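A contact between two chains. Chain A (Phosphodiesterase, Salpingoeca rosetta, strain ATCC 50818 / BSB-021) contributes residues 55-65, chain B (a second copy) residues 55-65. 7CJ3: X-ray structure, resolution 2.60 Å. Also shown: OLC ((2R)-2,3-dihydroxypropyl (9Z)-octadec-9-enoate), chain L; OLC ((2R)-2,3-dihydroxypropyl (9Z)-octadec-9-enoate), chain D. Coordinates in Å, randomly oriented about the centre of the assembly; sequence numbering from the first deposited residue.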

# COMPACT_ATOMS: atom_id res chain seq x y z
N PHE A 55 16.26 -1.91 18.49
CA PHE A 55 15.02 -2.25 17.74
C PHE A 55 15.29 -2.02 16.25
O PHE A 55 14.99 -0.90 15.75
CB PHE A 55 13.87 -1.37 18.22
CG PHE A 55 13.49 -1.49 19.68
CD1 PHE A 55 13.33 -2.73 20.30
CD2 PHE A 55 13.22 -0.35 20.44
CE1 PHE A 55 12.96 -2.82 21.63
CE2 PHE A 55 12.82 -0.45 21.76
CZ PHE A 55 12.70 -1.69 22.35
N SER A 56 15.86 -3.01 15.57
CA SER A 56 16.48 -2.85 14.23
C SER A 56 15.44 -2.87 13.11
O SER A 56 15.82 -2.53 11.99
CB SER A 56 17.60 -3.81 14.02
OG SER A 56 17.26 -5.08 14.47
N HIS A 57 14.18 -3.21 13.38
CA HIS A 57 13.14 -3.34 12.32
C HIS A 57 12.36 -2.03 12.17
O HIS A 57 11.62 -1.91 11.16
CB HIS A 57 12.26 -4.57 12.59
CG HIS A 57 13.07 -5.80 12.82
ND1 HIS A 57 13.59 -6.57 11.76
CD2 HIS A 57 13.47 -6.43 13.95
CE1 HIS A 57 14.26 -7.59 12.24
NE2 HIS A 57 14.19 -7.54 13.57
N LEU A 58 12.56 -1.08 13.09
CA LEU A 58 11.69 0.12 13.24
C LEU A 58 11.83 1.04 12.00
O LEU A 58 10.77 1.48 11.51
CB LEU A 58 12.01 0.81 14.56
CG LEU A 58 11.51 0.09 15.81
CD1 LEU A 58 11.68 0.94 17.07
CD2 LEU A 58 10.06 -0.28 15.66
N GLN A 59 13.05 1.25 11.47
CA GLN A 59 13.26 2.13 10.30
C GLN A 59 12.50 1.54 9.09
O GLN A 59 11.78 2.26 8.36
CB GLN A 59 14.76 2.37 10.09
CG GLN A 59 15.37 3.30 11.16
CD GLN A 59 16.61 4.11 10.80
OE1 GLN A 59 16.85 5.21 11.34
NE2 GLN A 59 17.45 3.58 9.92
N SER A 60 12.60 0.22 8.93
CA SER A 60 11.95 -0.51 7.81
C SER A 60 10.44 -0.31 7.88
O SER A 60 9.85 -0.04 6.84
CB SER A 60 12.33 -1.94 7.81
OG SER A 60 13.75 -2.03 7.94
N PHE A 61 9.87 -0.46 9.08
CA PHE A 61 8.42 -0.36 9.33
C PHE A 61 7.92 1.03 8.91
O PHE A 61 7.01 1.11 8.06
CB PHE A 61 8.12 -0.64 10.80
CG PHE A 61 8.39 -2.04 11.27
CD1 PHE A 61 8.76 -3.06 10.39
CD2 PHE A 61 8.22 -2.37 12.61
CE1 PHE A 61 9.02 -4.34 10.85
CE2 PHE A 61 8.46 -3.65 13.06
CZ PHE A 61 8.86 -4.64 12.18
N TYR A 62 8.57 2.08 9.43
CA TYR A 62 8.23 3.50 9.16
C TYR A 62 8.47 3.79 7.68
O TYR A 62 7.52 4.28 7.01
CB TYR A 62 8.94 4.40 10.19
CG TYR A 62 8.73 4.00 11.64
CD1 TYR A 62 7.53 3.45 12.08
CD2 TYR A 62 9.75 4.16 12.57
CE1 TYR A 62 7.38 3.05 13.40
CE2 TYR A 62 9.60 3.75 13.89
CZ TYR A 62 8.41 3.19 14.31
OH TYR A 62 8.26 2.79 15.62
N GLY A 63 9.64 3.44 7.14
CA GLY A 63 9.94 3.59 5.71
C GLY A 63 8.83 3.01 4.89
O GLY A 63 8.22 3.75 4.08
N ALA A 64 8.50 1.74 5.12
CA ALA A 64 7.52 0.97 4.33
C ALA A 64 6.15 1.64 4.42
O ALA A 64 5.48 1.78 3.39
CB ALA A 64 7.44 -0.44 4.83
N THR A 65 5.75 2.02 5.63
CA THR A 65 4.44 2.65 5.88
C THR A 65 4.39 3.94 5.07
O THR A 65 3.31 4.28 4.49
CB THR A 65 4.23 2.92 7.37
OG1 THR A 65 4.55 1.73 8.06
CG2 THR A 65 2.82 3.33 7.71
N PHE B 55 20.79 -10.84 7.23
CA PHE B 55 20.00 -9.78 6.55
C PHE B 55 18.68 -9.63 7.29
O PHE B 55 17.68 -10.28 6.91
CB PHE B 55 19.76 -10.18 5.09
CG PHE B 55 20.98 -10.38 4.22
CD1 PHE B 55 22.02 -9.46 4.21
CD2 PHE B 55 21.06 -11.46 3.35
CE1 PHE B 55 23.11 -9.62 3.38
CE2 PHE B 55 22.16 -11.62 2.52
CZ PHE B 55 23.18 -10.70 2.53
N SER B 56 18.67 -8.82 8.36
CA SER B 56 17.61 -8.79 9.39
C SER B 56 16.39 -7.99 8.93
O SER B 56 15.36 -8.08 9.60
CB SER B 56 18.16 -8.17 10.62
OG SER B 56 19.50 -7.89 10.39
N HIS B 57 16.46 -7.25 7.83
CA HIS B 57 15.36 -6.36 7.38
C HIS B 57 14.46 -7.08 6.37
O HIS B 57 13.36 -6.55 6.09
CB HIS B 57 15.92 -5.02 6.89
CG HIS B 57 16.88 -4.41 7.86
ND1 HIS B 57 16.51 -4.08 9.17
CD2 HIS B 57 18.21 -4.20 7.77
CE1 HIS B 57 17.57 -3.64 9.82
NE2 HIS B 57 18.62 -3.68 8.98
N LEU B 58 14.88 -8.26 5.91
CA LEU B 58 14.26 -8.96 4.74
C LEU B 58 12.82 -9.39 5.07
O LEU B 58 11.94 -9.16 4.22
CB LEU B 58 15.17 -10.10 4.29
CG LEU B 58 16.45 -9.65 3.57
CD1 LEU B 58 17.21 -10.82 2.96
CD2 LEU B 58 16.12 -8.67 2.47
N GLN B 59 12.56 -9.93 6.26
CA GLN B 59 11.20 -10.40 6.66
C GLN B 59 10.26 -9.19 6.67
O GLN B 59 9.13 -9.26 6.13
CB GLN B 59 11.33 -11.16 8.00
CG GLN B 59 10.05 -11.75 8.59
CD GLN B 59 10.37 -12.41 9.92
OE1 GLN B 59 11.54 -12.52 10.31
NE2 GLN B 59 9.32 -12.86 10.60
N SER B 60 10.72 -8.06 7.21
CA SER B 60 9.93 -6.81 7.30
C SER B 60 9.54 -6.36 5.91
O SER B 60 8.38 -6.00 5.73
CB SER B 60 10.75 -5.74 7.97
OG SER B 60 10.93 -6.02 9.35
N PHE B 61 10.50 -6.36 4.98
CA PHE B 61 10.31 -5.90 3.59
C PHE B 61 9.21 -6.73 2.92
O PHE B 61 8.22 -6.15 2.44
CB PHE B 61 11.63 -5.99 2.83
CG PHE B 61 12.73 -5.07 3.29
CD1 PHE B 61 12.51 -4.09 4.25
CD2 PHE B 61 13.98 -5.15 2.71
CE1 PHE B 61 13.55 -3.27 4.68
CE2 PHE B 61 15.02 -4.32 3.12
CZ PHE B 61 14.79 -3.38 4.10
N TYR B 62 9.35 -8.06 2.96
CA TYR B 62 8.41 -9.03 2.36
C TYR B 62 7.05 -8.92 3.08
O TYR B 62 6.02 -8.71 2.38
CB TYR B 62 9.05 -10.43 2.31
CG TYR B 62 10.43 -10.46 1.67
CD1 TYR B 62 10.77 -9.62 0.61
CD2 TYR B 62 11.41 -11.32 2.13
CE1 TYR B 62 12.05 -9.63 0.06
CE2 TYR B 62 12.69 -11.35 1.60
CZ TYR B 62 13.02 -10.50 0.56
OH TYR B 62 14.29 -10.51 0.04
N GLY B 63 7.04 -8.95 4.41
CA GLY B 63 5.81 -8.76 5.20
C GLY B 63 5.09 -7.53 4.73
O GLY B 63 3.92 -7.63 4.32
N ALA B 64 5.78 -6.38 4.72
CA ALA B 64 5.20 -5.06 4.42
C ALA B 64 4.64 -5.07 3.00
O ALA B 64 3.51 -4.57 2.79
CB ALA B 64 6.24 -4.00 4.56
N THR B 65 5.41 -5.60 2.05
CA THR B 65 5.02 -5.66 0.63
C THR B 65 3.73 -6.46 0.54
O THR B 65 2.81 -6.09 -0.26
CB THR B 65 6.12 -6.27 -0.22
OG1 THR B 65 7.33 -5.61 0.12
CG2 THR B 65 5.88 -6.11 -1.70
C18 OLC L . 4.16 0.46 -1.02
C10 OLC L . 11.11 -1.32 1.46
C9 OLC L . 11.57 -0.07 1.66
C17 OLC L . 4.70 -0.95 -0.76
C11 OLC L . 9.87 -1.89 2.10
C8 OLC L . 10.80 0.85 2.58
C24 OLC L . 20.00 -0.65 9.92
C16 OLC L . 4.88 -1.09 0.70
C12 OLC L . 9.11 -2.46 0.96
C7 OLC L . 11.39 2.23 2.53
C15 OLC L . 6.07 -0.23 1.14
C13 OLC L . 7.64 -2.18 1.06
C6 OLC L . 12.86 2.19 2.93
C14 OLC L . 7.44 -0.73 0.71
C5 OLC L . 13.18 1.68 4.31
C4 OLC L . 14.28 0.67 4.16
C3 OLC L . 14.81 0.27 5.53
C2 OLC L . 15.59 1.38 6.20
C21 OLC L . 18.85 0.68 8.24
C1 OLC L . 16.92 0.80 6.61
C22 OLC L . 18.60 -0.34 9.33
O19 OLC L . 17.42 -0.05 5.87
O25 OLC L . 20.06 -1.95 10.55
O23 OLC L . 17.60 0.15 10.30
O20 OLC L . 17.59 1.23 7.84
C18 OLC D . 0.62 -1.55 3.91
C10 OLC D . 5.47 -6.30 8.81
C9 OLC D . 5.14 -7.57 9.07
C17 OLC D . 1.96 -1.14 4.48
C11 OLC D . 4.49 -5.14 8.76
C8 OLC D . 6.29 -8.57 9.12
C16 OLC D . 2.44 -2.12 5.53
C12 OLC D . 5.18 -3.80 9.10
C7 OLC D . 7.31 -8.18 10.22
C15 OLC D . 3.24 -1.45 6.63
C13 OLC D . 4.95 -2.72 8.06
C6 OLC D . 8.13 -9.36 10.79
C14 OLC D . 3.49 -2.37 7.80
C5 OLC D . 9.51 -8.99 11.37

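No hydrogen bond joins the two protein stretches, although serines and histidines line much of the contact. The polar link is made by a lipid instead. OLC of chain L touches both copies and is hydrogen-bonded to each. Gln A59 NE2 donates to its O20 at 3.1 Å, and a weak bond runs from Gln A59 NE2 to O23 at 3.5 Å. On the other copy, His B57 NE2 and O25 of the same lipid are hydrogen-bonded at 2.7 Å. O25 lies at the edge of the His B57 ring, near its plane, where a ring nitrogen can make such a bond.

The two helices run in nearly the same direction, with 25° between them. Their axes approach to 9.5 Å. The CA atoms of equivalent residues lie nearest each other: His A57 and His B57, Ser A60 and Ser B60, Ala A64 and Ala B64. The spacing of three and four residues keeps Ser A60, Ser B60, Ala A64 and Ala B64 on the side of the helix that meets its partner. Their CA-to-CB bonds point toward the other stretch.

Small side chains meet where the helices are close. Ser A60 CB and Ser B60 CB are 4.1 Å apart. One turn later, Ala A64 CB meets Ala B64 CB at 3.8 Å, an apolar contact.

The phenylalanines flank the serine pair. Phe A61 CE1 lies 3.0 Å from Ser B60 OG, which sits at the edge of the ring. The matching distance, from Phe B61 CE1 to Ser A60 OG, is longer at 3.5 Å, so the two halves are not exact copies. Lipid also packs here. C10 of the chain L OLC lies over one face of Phe B61, and C12 of the chain D OLC comes within 3.9 Å of Phe A61 CD1.

Each histidine reaches the backbone of the other copy. Ser A56 O is 3.0 Å from His B57 CE1. His A57 ND1 is 3.2 Å from Ser B56 O, but the angle is too poor for a hydrogen bond.

Within each helix, Thr A65 OG1 donates to Phe A61 O at 2.5 Å, and Thr B65 OG1 to Phe B61 O at the same distance. The CA-to-CB bonds of Thr A65 and Thr B65 point away from the other stretch. Gly A63 and Gly B63 leave room for lipid. An ideal CB on Gly A63 would lie 2.5 Å from C5 of the chain L OLC. An ideal CB on Gly B63 would clash with C8 of the chain D OLC.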